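PDB 6BN2: acetyl-CoA acetyltransferase from Elizabethkingia anophelis NUHP1, which probably condenses two acetyl-CoA molecules into acetoacetyl-CoA and CoA, or runs the reverse cleavage, as a thiolase of the acetyl-CoA acetyltransferase type. Local coordinates for residues 37-42 / 79-84; 72-77 / 89-94; 16-21 / 43-48; 61-66 / 121-126; 203-208 / 366-371. All coordinates share one frame; numbering follows the deposited sequence.

Contact 1 of 5, residues 37-42 / 79-84; sequences LGAVAI and LGAGLP
The Schellman motif that ends helix 73-80 is pressed against one side of helix 34-48, with Ala39 and Ile42 meeting Gly80, Ala81 and Leu83. Ala39 CB sits 3.5 Å from Gly80 C, close over the peptide that leads into Ala81. Gly80 suits its place because a side chain there would point at Ala39 and run into its methyl; with a bare glycine and an alanine the backbones come within 4.3 Å, measured from Ala39 CA to Ala81 CA. In return Ala81 CB lies 3.3 Å from Ala39 O and 3.6 Å from Ile42 CG2. In the thiolase fold both helices pack on the same side of the mixed sheet, and Ile42 also reaches Val59 and Met61 of strand 59-62. Gly82 lets the chain turn out of the helix with a positive phi of 93°, where any side chain would press on the carbonyl oxygen of the residue before; its N is bonded to Leu79 O at 3.0 Å. Beyond the turn Leu83 CD1 meets Ile42 CG2 at 3.9 Å, the two side chains crossing at about a right angle. Ile42 CG2 stands anti to the backbone N, which brings this branch into touch with both Ala81 and Leu83.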
# COMPACT_ATOMS: atom_id res chain seq x y z
N LEU A 37 -3.72 8.12 15.04
CA LEU A 37 -4.14 9.32 14.33
C LEU A 37 -5.11 8.95 13.20
O LEU A 37 -6.13 9.63 13.01
CB LEU A 37 -2.93 10.08 13.77
CG LEU A 37 -1.96 10.60 14.84
CD1 LEU A 37 -0.71 11.18 14.17
CD2 LEU A 37 -2.63 11.66 15.70
N GLY A 38 -4.83 7.85 12.49
CA GLY A 38 -5.78 7.39 11.49
C GLY A 38 -7.13 7.04 12.10
O GLY A 38 -8.17 7.36 11.53
N ALA A 39 -7.11 6.38 13.26
CA ALA A 39 -8.36 6.06 13.96
C ALA A 39 -9.16 7.32 14.29
O ALA A 39 -10.39 7.34 14.13
CB ALA A 39 -8.07 5.28 15.23
N VAL A 40 -8.48 8.37 14.76
CA VAL A 40 -9.18 9.62 15.09
C VAL A 40 -9.83 10.21 13.85
O VAL A 40 -10.98 10.68 13.89
CB VAL A 40 -8.20 10.61 15.75
CG1 VAL A 40 -8.88 11.99 15.89
CG2 VAL A 40 -7.74 10.10 17.12
N ALA A 41 -9.10 10.21 12.73
CA ALA A 41 -9.65 10.80 11.51
C ALA A 41 -10.82 9.98 10.99
O ALA A 41 -11.85 10.53 10.60
CB ALA A 41 -8.55 10.95 10.44
N ILE A 42 -10.68 8.65 10.97
CA ILE A 42 -11.76 7.82 10.45
C ILE A 42 -12.99 7.95 11.33
O ILE A 42 -14.11 8.11 10.83
CB ILE A 42 -11.31 6.35 10.35
CG1 ILE A 42 -10.22 6.19 9.30
CG2 ILE A 42 -12.52 5.47 9.98
CD1 ILE A 42 -9.55 4.78 9.35
N LEU A 79 -10.03 -0.49 13.23
CA LEU A 79 -10.58 -1.01 14.48
C LEU A 79 -10.53 0.05 15.58
O LEU A 79 -11.46 0.16 16.39
CB LEU A 79 -9.84 -2.28 14.91
CG LEU A 79 -9.99 -3.46 13.96
CD1 LEU A 79 -9.20 -4.66 14.49
CD2 LEU A 79 -11.47 -3.84 13.77
N GLY A 80 -9.46 0.86 15.60
CA GLY A 80 -9.37 1.92 16.59
C GLY A 80 -10.45 2.98 16.42
O GLY A 80 -10.85 3.63 17.41
N ALA A 81 -10.94 3.17 15.20
CA ALA A 81 -12.02 4.11 14.90
C ALA A 81 -13.39 3.57 15.26
O ALA A 81 -14.38 4.31 15.16
CB ALA A 81 -11.99 4.49 13.42
N GLY A 82 -13.49 2.30 15.64
CA GLY A 82 -14.76 1.69 15.94
C GLY A 82 -15.42 0.97 14.79
O GLY A 82 -16.59 0.58 14.92
N LEU A 83 -14.73 0.82 13.66
CA LEU A 83 -15.26 -0.03 12.60
C LEU A 83 -15.22 -1.48 13.08
O LEU A 83 -14.33 -1.86 13.85
CB LEU A 83 -14.46 0.13 11.32
CG LEU A 83 -14.68 1.49 10.64
CD1 LEU A 83 -13.67 1.76 9.54
CD2 LEU A 83 -16.08 1.53 10.05
N PRO A 84 -16.18 -2.30 12.65
CA PRO A 84 -16.22 -3.69 13.13
C PRO A 84 -15.11 -4.54 12.51
O PRO A 84 -14.51 -4.18 11.50
CB PRO A 84 -17.60 -4.18 12.69
CG PRO A 84 -17.93 -3.35 11.50
CD PRO A 84 -17.36 -1.97 11.83

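Contact 2 of 5, residues 72-77 / 89-94; sequences APAKQA and TTAVNK
Lys75 folds over the hydroxyl of Thr89 where helix 73-80 packs on strand 89-93, the helix and second strand of a beta-alpha-beta unit that begins with strand 59-62. Its CB is 3.4 Å from Thr89 OG1. CG leaves anti to the backbone N (chi1 -179°), and bends at chi2 and chi3 bring the chain back across Thr89 at about a right angle. CD passes 4.0 Å from Thr89 OG1, and CE closes to 3.4 Å from the same oxygen while also lying near the CG2 methyl. The ammonium NZ goes past the hydroxyl and hydrogen-bonds to Thr87 O, just before the strand. A long aliphatic chain with a polar tip suits this buried place, since its methylenes pack while its charge reaches a backbone carbonyl. Thr89 OG1 also lies close to the N of Lys75, but the angle is too poor for a hydrogen bond. Next to it, Ala74 is well suited by its size: the axes of segments 73-77 and 89-93 approach to 6.6 Å, and its CB points toward the strand. Ala91 answers with another methyl, and its strand pairs with an antiparallel strand of the second subunit, carrying the sheet across the interface. Ala74 CB rests 4.2 Å from Ala91 CB and only 3.4 Å from Thr90 O.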
# COMPACT_ATOMS: atom_id res chain seq x y z
N ALA A 72 -0.56 -4.92 9.92
CA ALA A 72 -1.77 -4.38 9.29
C ALA A 72 -2.11 -2.99 9.81
O ALA A 72 -3.13 -2.80 10.47
CB ALA A 72 -2.95 -5.33 9.51
N PRO A 73 -1.27 -1.99 9.53
CA PRO A 73 -1.56 -0.64 10.02
C PRO A 73 -2.94 -0.13 9.65
O PRO A 73 -3.57 0.55 10.46
CB PRO A 73 -0.45 0.23 9.39
CG PRO A 73 0.37 -0.67 8.54
CD PRO A 73 0.01 -2.10 8.81
N ALA A 74 -3.45 -0.44 8.45
CA ALA A 74 -4.78 0.07 8.12
C ALA A 74 -5.86 -0.61 8.96
O ALA A 74 -6.89 0.02 9.28
CB ALA A 74 -5.06 -0.07 6.62
N LYS A 75 -5.66 -1.87 9.35
CA LYS A 75 -6.62 -2.51 10.26
C LYS A 75 -6.59 -1.85 11.63
O LYS A 75 -7.64 -1.65 12.26
CB LYS A 75 -6.29 -3.99 10.42
CG LYS A 75 -7.28 -4.75 11.33
CD LYS A 75 -8.65 -4.92 10.72
CE LYS A 75 -8.57 -5.72 9.42
NZ LYS A 75 -9.90 -6.19 8.95
N GLN A 76 -5.39 -1.55 12.13
CA GLN A 76 -5.29 -0.90 13.43
C GLN A 76 -6.05 0.42 13.44
O GLN A 76 -6.75 0.74 14.42
CB GLN A 76 -3.83 -0.67 13.80
CG GLN A 76 -3.02 -1.95 14.01
CD GLN A 76 -1.61 -1.61 14.37
OE1 GLN A 76 -1.36 -1.03 15.43
NE2 GLN A 76 -0.67 -1.92 13.47
N ALA A 77 -5.92 1.20 12.37
CA ALA A 77 -6.66 2.46 12.30
C ALA A 77 -8.16 2.21 12.26
O ALA A 77 -8.94 2.90 12.94
CB ALA A 77 -6.20 3.27 11.08
N THR A 89 -9.43 -3.97 5.17
CA THR A 89 -8.59 -2.77 5.21
C THR A 89 -7.29 -3.00 4.44
O THR A 89 -6.74 -4.11 4.45
CB THR A 89 -8.21 -2.38 6.66
OG1 THR A 89 -7.42 -3.43 7.24
CG2 THR A 89 -9.45 -2.18 7.54
N THR A 90 -6.76 -1.93 3.84
CA THR A 90 -5.50 -1.98 3.08
C THR A 90 -4.73 -0.67 3.25
O THR A 90 -5.32 0.41 3.24
CB THR A 90 -5.78 -2.23 1.57
OG1 THR A 90 -6.34 -3.54 1.40
CG2 THR A 90 -4.50 -2.12 0.71
N ALA A 91 -3.41 -0.76 3.37
CA ALA A 91 -2.56 0.43 3.41
C ALA A 91 -1.88 0.63 2.06
O ALA A 91 -1.42 -0.34 1.44
CB ALA A 91 -1.50 0.32 4.52
N VAL A 92 -1.81 1.88 1.60
CA VAL A 92 -1.27 2.16 0.27
C VAL A 92 -0.10 3.13 0.37
O VAL A 92 -0.06 4.02 1.23
CB VAL A 92 -2.37 2.66 -0.70
CG1 VAL A 92 -3.75 2.52 -0.08
CG2 VAL A 92 -2.12 4.04 -1.20
N ASN A 93 0.91 2.91 -0.48
CA ASN A 93 2.15 3.69 -0.44
C ASN A 93 2.51 4.11 -1.86
O ASN A 93 3.10 3.34 -2.64
CB ASN A 93 3.26 2.87 0.20
CG ASN A 93 4.58 3.61 0.24
OD1 ASN A 93 4.68 4.79 -0.12
ND2 ASN A 93 5.63 2.91 0.68
N LYS A 94 2.19 5.37 -2.18
CA LYS A 94 2.66 6.09 -3.35
C LYS A 94 3.43 7.33 -2.86
O LYS A 94 3.34 8.41 -3.42
CB LYS A 94 1.48 6.47 -4.25
CG LYS A 94 1.87 6.93 -5.68
CD LYS A 94 0.64 7.09 -6.56
CE LYS A 94 1.05 7.53 -7.97
NZ LYS A 94 1.15 9.06 -8.09

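Contact 3 of 5, residues 16-21 / 43-48; sequences SAVRTP and KGALDK
Ser16 OG, in one of the two conformers of this side chain, donates a hydrogen bond of 2.9 Å to Ala45 O, tying strand 12-24 to a carbonyl of helix 34-48. The hydroxyl does not meet a lone pair: it stands 49° above the carbonyl plane. In this conformer serine suits the place because its hydroxyl, set between the backbone N and the carbonyl carbon (chi1 64°), can reach that oxygen over a very short arm. The Ala45 methyl lies beside the contact, its CB 3.7 Å from Ser16 OG.

Two residues along the strand, on the same face, Val18 spreads its two branches over the helix. CG2 comes over the backbone, 3.5 Å from Ala45 N, and is 4.0 Å from Ala45 CB. Gly44 makes room for this methyl, since a side chain there would point at the strand and sit tightly against CG2. CG1 instead meets the aliphatic part of Lys48, at 3.7 Å from Lys48 CG and 3.9 Å from Lys48 CE. A bend at chi2 takes the lysine chain aslant past the valine, and its NZ continues to a salt bridge with Glu204.

The short strand and helix segments approach to 7.2 Å with their directions 141° apart, so the helix runs back across strand 12-24. Such a helix laid over the central mixed sheet is the layered alpha/beta packing of the thiolase N-terminal domain.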
# COMPACT_ATOMS: atom_id res chain seq x y z
N SER A 16 -18.33 12.78 3.66
CA SER A 16 -17.69 13.42 4.80
C SER A 16 -16.20 13.46 4.55
O SER A 16 -15.66 12.66 3.77
CB SER A 16 -18.02 12.70 6.11
OG SER A 16 -17.47 11.40 6.10
N ALA A 17 -15.53 14.40 5.21
CA ALA A 17 -14.10 14.63 4.96
C ALA A 17 -13.53 15.40 6.14
O ALA A 17 -13.96 16.52 6.41
CB ALA A 17 -13.90 15.42 3.66
N VAL A 18 -12.57 14.80 6.86
CA VAL A 18 -12.01 15.45 8.05
C VAL A 18 -10.51 15.19 8.12
O VAL A 18 -9.95 14.35 7.40
CB VAL A 18 -12.67 14.97 9.36
CG1 VAL A 18 -14.18 15.14 9.34
CG2 VAL A 18 -12.29 13.48 9.63
N ARG A 19 -9.85 15.92 9.03
CA ARG A 19 -8.43 15.71 9.27
C ARG A 19 -8.13 16.01 10.72
O ARG A 19 -8.82 16.83 11.34
CB ARG A 19 -7.57 16.63 8.39
CG ARG A 19 -7.80 18.13 8.69
CD ARG A 19 -6.85 18.90 7.81
NE ARG A 19 -6.78 20.35 8.03
CZ ARG A 19 -5.90 20.94 8.83
NH1 ARG A 19 -5.10 20.21 9.61
NH2 ARG A 19 -5.83 22.27 8.87
N THR A 20 -7.09 15.37 11.27
CA THR A 20 -6.55 15.84 12.54
C THR A 20 -5.82 17.17 12.32
O THR A 20 -5.46 17.51 11.19
CB THR A 20 -5.57 14.81 13.14
OG1 THR A 20 -4.36 14.78 12.36
CG2 THR A 20 -6.16 13.40 13.16
N PRO A 21 -5.58 17.94 13.39
CA PRO A 21 -4.56 18.98 13.27
C PRO A 21 -3.22 18.31 13.02
O PRO A 21 -3.03 17.12 13.29
CB PRO A 21 -4.59 19.70 14.64
CG PRO A 21 -5.72 19.05 15.44
CD PRO A 21 -5.96 17.71 14.79
N LYS A 43 -12.82 7.89 12.66
CA LYS A 43 -13.97 8.04 13.53
C LYS A 43 -14.60 9.41 13.35
O LYS A 43 -15.83 9.53 13.32
CB LYS A 43 -13.57 7.83 14.99
CG LYS A 43 -14.76 7.99 15.95
CD LYS A 43 -14.45 7.40 17.31
CE LYS A 43 -15.72 7.38 18.17
NZ LYS A 43 -16.21 8.76 18.41
N GLY A 44 -13.77 10.43 13.16
CA GLY A 44 -14.31 11.77 12.92
C GLY A 44 -15.15 11.84 11.67
O GLY A 44 -16.20 12.49 11.65
N ALA A 45 -14.71 11.16 10.60
CA ALA A 45 -15.46 11.18 9.35
C ALA A 45 -16.80 10.47 9.51
O ALA A 45 -17.82 10.94 8.99
CB ALA A 45 -14.63 10.54 8.24
N LEU A 46 -16.82 9.35 10.24
CA LEU A 46 -18.09 8.68 10.50
C LEU A 46 -19.01 9.53 11.36
O LEU A 46 -20.22 9.62 11.11
CB LEU A 46 -17.85 7.33 11.19
CG LEU A 46 -17.01 6.33 10.41
CD1 LEU A 46 -16.76 5.09 11.28
CD2 LEU A 46 -17.71 5.96 9.12
N ASP A 47 -18.45 10.15 12.40
CA ASP A 47 -19.24 10.92 13.36
C ASP A 47 -19.91 12.13 12.71
O ASP A 47 -21.00 12.52 13.13
CB ASP A 47 -18.36 11.36 14.53
CG ASP A 47 -18.07 10.24 15.54
OD1 ASP A 47 -18.73 9.18 15.50
OD2 ASP A 47 -17.18 10.44 16.40
N LYS A 48 -19.27 12.74 11.70
CA LYS A 48 -19.84 13.92 11.05
C LYS A 48 -21.19 13.64 10.43
O LYS A 48 -22.04 14.54 10.34
CB LYS A 48 -18.91 14.45 9.95
CG LYS A 48 -17.67 15.18 10.45
CD LYS A 48 -18.00 16.60 10.91
CE LYS A 48 -16.73 17.33 11.37
NZ LYS A 48 -17.04 18.72 11.89

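Contact 4 of 5, residues 61-66 / 121-126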
# COMPACT_ATOMS: atom_id res chain seq x y z
N MET A 61 -5.95 3.32 3.48
CA MET A 61 -5.22 4.40 4.14
C MET A 61 -3.82 4.53 3.57
O MET A 61 -3.04 3.56 3.59
CB MET A 61 -5.14 4.18 5.66
CG MET A 61 -6.50 4.29 6.35
SD MET A 61 -7.26 5.96 6.25
CE MET A 61 -6.43 6.77 7.64
N GLY A 62 -3.49 5.73 3.10
CA GLY A 62 -2.10 6.02 2.73
C GLY A 62 -1.21 6.05 3.96
O GLY A 62 -1.60 6.48 5.04
N ASN A 63 0.02 5.55 3.79
CA ASN A 63 0.95 5.44 4.91
C ASN A 63 2.33 5.13 4.33
O ASN A 63 2.52 4.04 3.80
CB ASN A 63 0.44 4.34 5.84
CG ASN A 63 1.19 4.24 7.17
OD1 ASN A 63 1.94 5.13 7.61
ND2 ASN A 63 0.95 3.15 7.83
N VAL A 64 3.26 6.09 4.35
CA VAL A 64 4.50 5.92 3.60
C VAL A 64 5.53 5.16 4.42
O VAL A 64 6.32 4.38 3.87
CB VAL A 64 5.05 7.29 3.19
CG1 VAL A 64 6.39 7.12 2.46
CG2 VAL A 64 4.03 7.99 2.29
N LEU A 65 5.55 5.37 5.74
CA LEU A 65 6.64 4.91 6.60
C LEU A 65 6.02 3.97 7.64
O LEU A 65 5.66 4.37 8.75
CB LEU A 65 7.37 6.13 7.24
CG LEU A 65 7.96 7.03 6.14
CD1 LEU A 65 8.36 8.38 6.70
CD2 LEU A 65 9.15 6.36 5.43
N GLN A 66 5.87 2.71 7.24
CA GLN A 66 5.10 1.74 8.01
C GLN A 66 5.93 1.01 9.06
O GLN A 66 5.37 0.25 9.85
CB GLN A 66 4.47 0.72 7.05
CG GLN A 66 3.51 1.42 6.06
CD GLN A 66 3.03 0.54 4.91
OE1 GLN A 66 3.27 -0.67 4.90
NE2 GLN A 66 2.35 1.16 3.94
N GLY A 121 -8.20 7.56 3.07
CA GLY A 121 -7.48 8.65 3.72
C GLY A 121 -6.01 8.33 3.85
O GLY A 121 -5.46 7.61 3.01
N GLY A 122 -5.38 8.86 4.88
CA GLY A 122 -3.95 8.65 5.05
C GLY A 122 -3.53 9.06 6.44
O GLY A 122 -4.26 9.75 7.17
N MET A 123 -2.33 8.60 6.81
CA MET A 123 -1.86 8.78 8.17
C MET A 123 -0.34 8.71 8.18
O MET A 123 0.26 7.95 7.40
CB MET A 123 -2.45 7.70 9.10
CG MET A 123 -2.07 6.26 8.69
SD MET A 123 -3.14 5.04 9.49
CE MET A 123 -2.58 3.51 8.68
N GLU A 124 0.28 9.46 9.08
CA GLU A 124 1.73 9.39 9.21
C GLU A 124 2.12 9.94 10.57
O GLU A 124 1.60 10.97 11.01
CB GLU A 124 2.44 10.20 8.11
CG GLU A 124 3.83 9.64 7.77
CD GLU A 124 3.73 8.40 6.87
OE1 GLU A 124 3.24 8.54 5.72
OE2 GLU A 124 4.11 7.31 7.32
N ASN A 125 3.04 9.25 11.23
CA ASN A 125 3.70 9.85 12.39
C ASN A 125 5.19 9.81 12.08
O ASN A 125 5.85 8.78 12.26
CB ASN A 125 3.36 9.14 13.69
CG ASN A 125 3.91 9.88 14.88
OD1 ASN A 125 5.09 10.20 14.89
ND2 ASN A 125 3.05 10.22 15.84
N MET A 126 5.71 10.93 11.58
CA MET A 126 7.11 10.97 11.20
C MET A 126 8.01 10.97 12.43
O MET A 126 9.12 10.44 12.36
CB MET A 126 7.33 12.18 10.29
CG MET A 126 6.46 12.03 9.04
SD MET A 126 6.63 13.32 7.78
CE MET A 126 8.25 12.93 7.07
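The flat carboxylate of Glu124 receives two successive backbone N-H groups at its oxygen edge. Val64 N comes to the syn lone pair of OE1 at 2.8 Å and nearly straight, 166° at the hydrogen. Leu65 N reaches OE2 at 2.9 Å, also from the syn side but 33° out of the carboxylate plane. Val64 CB flanks OE1, and Leu65 CB flanks OE2. A bend at chi2 (78°) turns the group toward the loop, where a glutamate is long enough to serve both amides. OE1 takes a further weak hydrogen bond from Gly359 N, close in the chain to His356, the predicted proton acceptor, whose side chain is about 8 Å from that of Val64. Before the loop, strands 59-62 and 117-125 run parallel as neighbours in the central sheet of the thiolase fold. Gly62 N bonds to Gly121 O at 2.7 Å, and Met123 N returns the bond to Gly62 O at 2.9 Å. Gly62 and Gly122 let the strands approach to 4.0 Å between their CA atoms. Gly121 has no CB to meet the sulfur of Met61, whose CE lies 3.6 Å from Gly122 N. Met123 CE packs on Met61 CB at 4.0 Å; Met123 also touches Pro73 and Ala77 of helix 73-80, while Met61 meets Gly38 of helix 34-48.

Contact 5 of 5, residues 203-208 / 366-371; sequences KEEVVP and IVTLIN
Residues 203-205 keep helical backbone angles without the regular bonds, then the chain straightens through Val206 and Val207, moving away from the helix; Glu204 and Glu205 face helix 358-375. The closest CA atoms, those of Glu205 and Val367, are 6.9 Å apart, which leaves side chains to make the contact. Glu205 carries most of it. Its CG lies between the backbone N and the carbonyl carbon (chi1 74°), and the rest of the chain is extended, laying the carboxylate across the helix surface. On the way CB packs 3.6 Å from Val367 CG1, a branched apolar side chain suited to the methylene part of the glutamate. At the tip Thr368 OG1 gives a hydrogen bond of 2.8 Å to Glu205 OE1, arriving on the syn side and 17° out of the carboxylate plane. The other oxygen, OE2, lies 3.6 Å from Asn371 CB. Glu204 comes to the same residue from another direction: its CB and CG pack against the asparagine, the two side chains crossing at about a right angle.

Glu205 OE1 is also salt-bridged to Arg19 NE of strand 12-24, and Thr368 OG1 accepts from Arg364 NH1. The buried carboxylate thus meets both a hydroxyl and a guanidinium, which would favour its charged form and joins a loop of the N-terminal family region to a helix of the C-terminal one.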
# COMPACT_ATOMS: atom_id res chain seq x y z
N LYS A 203 -12.29 25.15 11.15
CA LYS A 203 -13.10 24.59 12.23
C LYS A 203 -13.93 23.41 11.75
O LYS A 203 -14.11 22.43 12.48
CB LYS A 203 -13.99 25.69 12.82
CG LYS A 203 -14.72 25.28 14.08
CD LYS A 203 -13.78 25.14 15.27
CE LYS A 203 -14.59 24.90 16.54
NZ LYS A 203 -13.74 24.76 17.74
N GLU A 204 -14.45 23.49 10.52
CA GLU A 204 -15.32 22.43 10.03
C GLU A 204 -14.56 21.13 9.82
O GLU A 204 -15.04 20.05 10.18
CB GLU A 204 -15.98 22.86 8.72
CG GLU A 204 -16.94 21.83 8.14
CD GLU A 204 -18.01 21.40 9.14
OE1 GLU A 204 -18.60 22.28 9.83
OE2 GLU A 204 -18.26 20.17 9.24
N GLU A 205 -13.37 21.21 9.24
CA GLU A 205 -12.70 20.00 8.79
C GLU A 205 -11.82 19.35 9.85
O GLU A 205 -11.49 18.16 9.71
CB GLU A 205 -11.85 20.29 7.55
CG GLU A 205 -10.56 21.08 7.81
CD GLU A 205 -9.95 21.66 6.52
OE1 GLU A 205 -8.75 21.41 6.25
OE2 GLU A 205 -10.66 22.39 5.77
N VAL A 206 -11.41 20.07 10.89
CA VAL A 206 -10.43 19.55 11.84
C VAL A 206 -11.14 18.86 12.99
O VAL A 206 -12.07 19.41 13.60
CB VAL A 206 -9.51 20.67 12.36
CG1 VAL A 206 -8.64 20.15 13.51
CG2 VAL A 206 -8.63 21.19 11.22
N VAL A 207 -10.73 17.63 13.27
CA VAL A 207 -11.22 16.88 14.42
C VAL A 207 -10.08 16.78 15.43
O VAL A 207 -8.96 16.42 15.05
CB VAL A 207 -11.76 15.49 14.03
CG1 VAL A 207 -13.04 15.66 13.20
CG2 VAL A 207 -10.73 14.67 13.25
N PRO A 208 -10.32 17.08 16.69
CA PRO A 208 -9.22 17.16 17.66
C PRO A 208 -8.73 15.78 18.08
O PRO A 208 -9.44 14.77 17.97
CB PRO A 208 -9.85 17.89 18.84
CG PRO A 208 -11.32 17.49 18.75
CD PRO A 208 -11.61 17.49 17.27
N ILE A 366 -7.43 17.33 -0.22
CA ILE A 366 -8.80 17.18 -0.71
C ILE A 366 -9.80 17.67 0.34
O ILE A 366 -10.78 18.37 0.02
CB ILE A 366 -9.09 15.72 -1.08
CG1 ILE A 366 -8.06 15.21 -2.09
CG2 ILE A 366 -10.49 15.60 -1.66
CD1 ILE A 366 -8.23 13.70 -2.39
N VAL A 367 -9.58 17.30 1.61
CA VAL A 367 -10.41 17.78 2.71
C VAL A 367 -10.43 19.31 2.71
O VAL A 367 -11.50 19.94 2.76
CB VAL A 367 -9.90 17.23 4.05
CG1 VAL A 367 -10.73 17.79 5.23
CG2 VAL A 367 -9.93 15.69 4.06
N THR A 368 -9.25 19.92 2.61
CA THR A 368 -9.17 21.37 2.62
C THR A 368 -9.84 21.97 1.39
O THR A 368 -10.58 22.96 1.51
CB THR A 368 -7.71 21.80 2.72
OG1 THR A 368 -7.18 21.33 3.96
CG2 THR A 368 -7.57 23.33 2.66
N LEU A 369 -9.61 21.38 0.21
CA LEU A 369 -10.22 21.88 -1.03
C LEU A 369 -11.74 21.89 -0.94
O LEU A 369 -12.38 22.86 -1.37
CB LEU A 369 -9.76 21.02 -2.21
CG LEU A 369 -10.37 21.42 -3.55
CD1 LEU A 369 -9.89 22.82 -3.96
CD2 LEU A 369 -9.96 20.41 -4.62
N ILE A 370 -12.34 20.83 -0.40
CA ILE A 370 -13.80 20.79 -0.25
C ILE A 370 -14.28 22.04 0.48
O ILE A 370 -15.27 22.68 0.09
CB ILE A 370 -14.24 19.51 0.49
CG1 ILE A 370 -14.05 18.31 -0.44
CG2 ILE A 370 -15.69 19.64 0.99
CD1 ILE A 370 -14.06 16.97 0.29
N ASN A 371 -13.60 22.38 1.56
CA ASN A 371 -14.04 23.51 2.36
C ASN A 371 -13.70 24.84 1.71
O ASN A 371 -14.47 25.78 1.82
CB ASN A 371 -13.46 23.37 3.76
CG ASN A 371 -14.14 22.25 4.51
OD1 ASN A 371 -13.63 21.11 4.58
ND2 ASN A 371 -15.33 22.53 4.99

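From the N terminus, strand 12-24 leads into helix 34-48, and contact 3 closes that first loop. Contact 1 starts on the same helix and crosses contact 3, reaching on to the end of helix 73-80. Contact 4 pairs strand 59-62 with strand 117-125, crossing contact 1; contact 2 nests inside the loop of contact 4, also crosses contact 1, and places helix 73-80 on strand 89-93. Backbone bonds from Val92 to Met61 and Asn63 join contacts 2 and 4 in one sheet. Contact 5 follows in series and spans the two family regions. It touches contact 3 through the Arg19-Glu205 salt bridge, and contact 1 where Val40 packs on Val207 and Pro208.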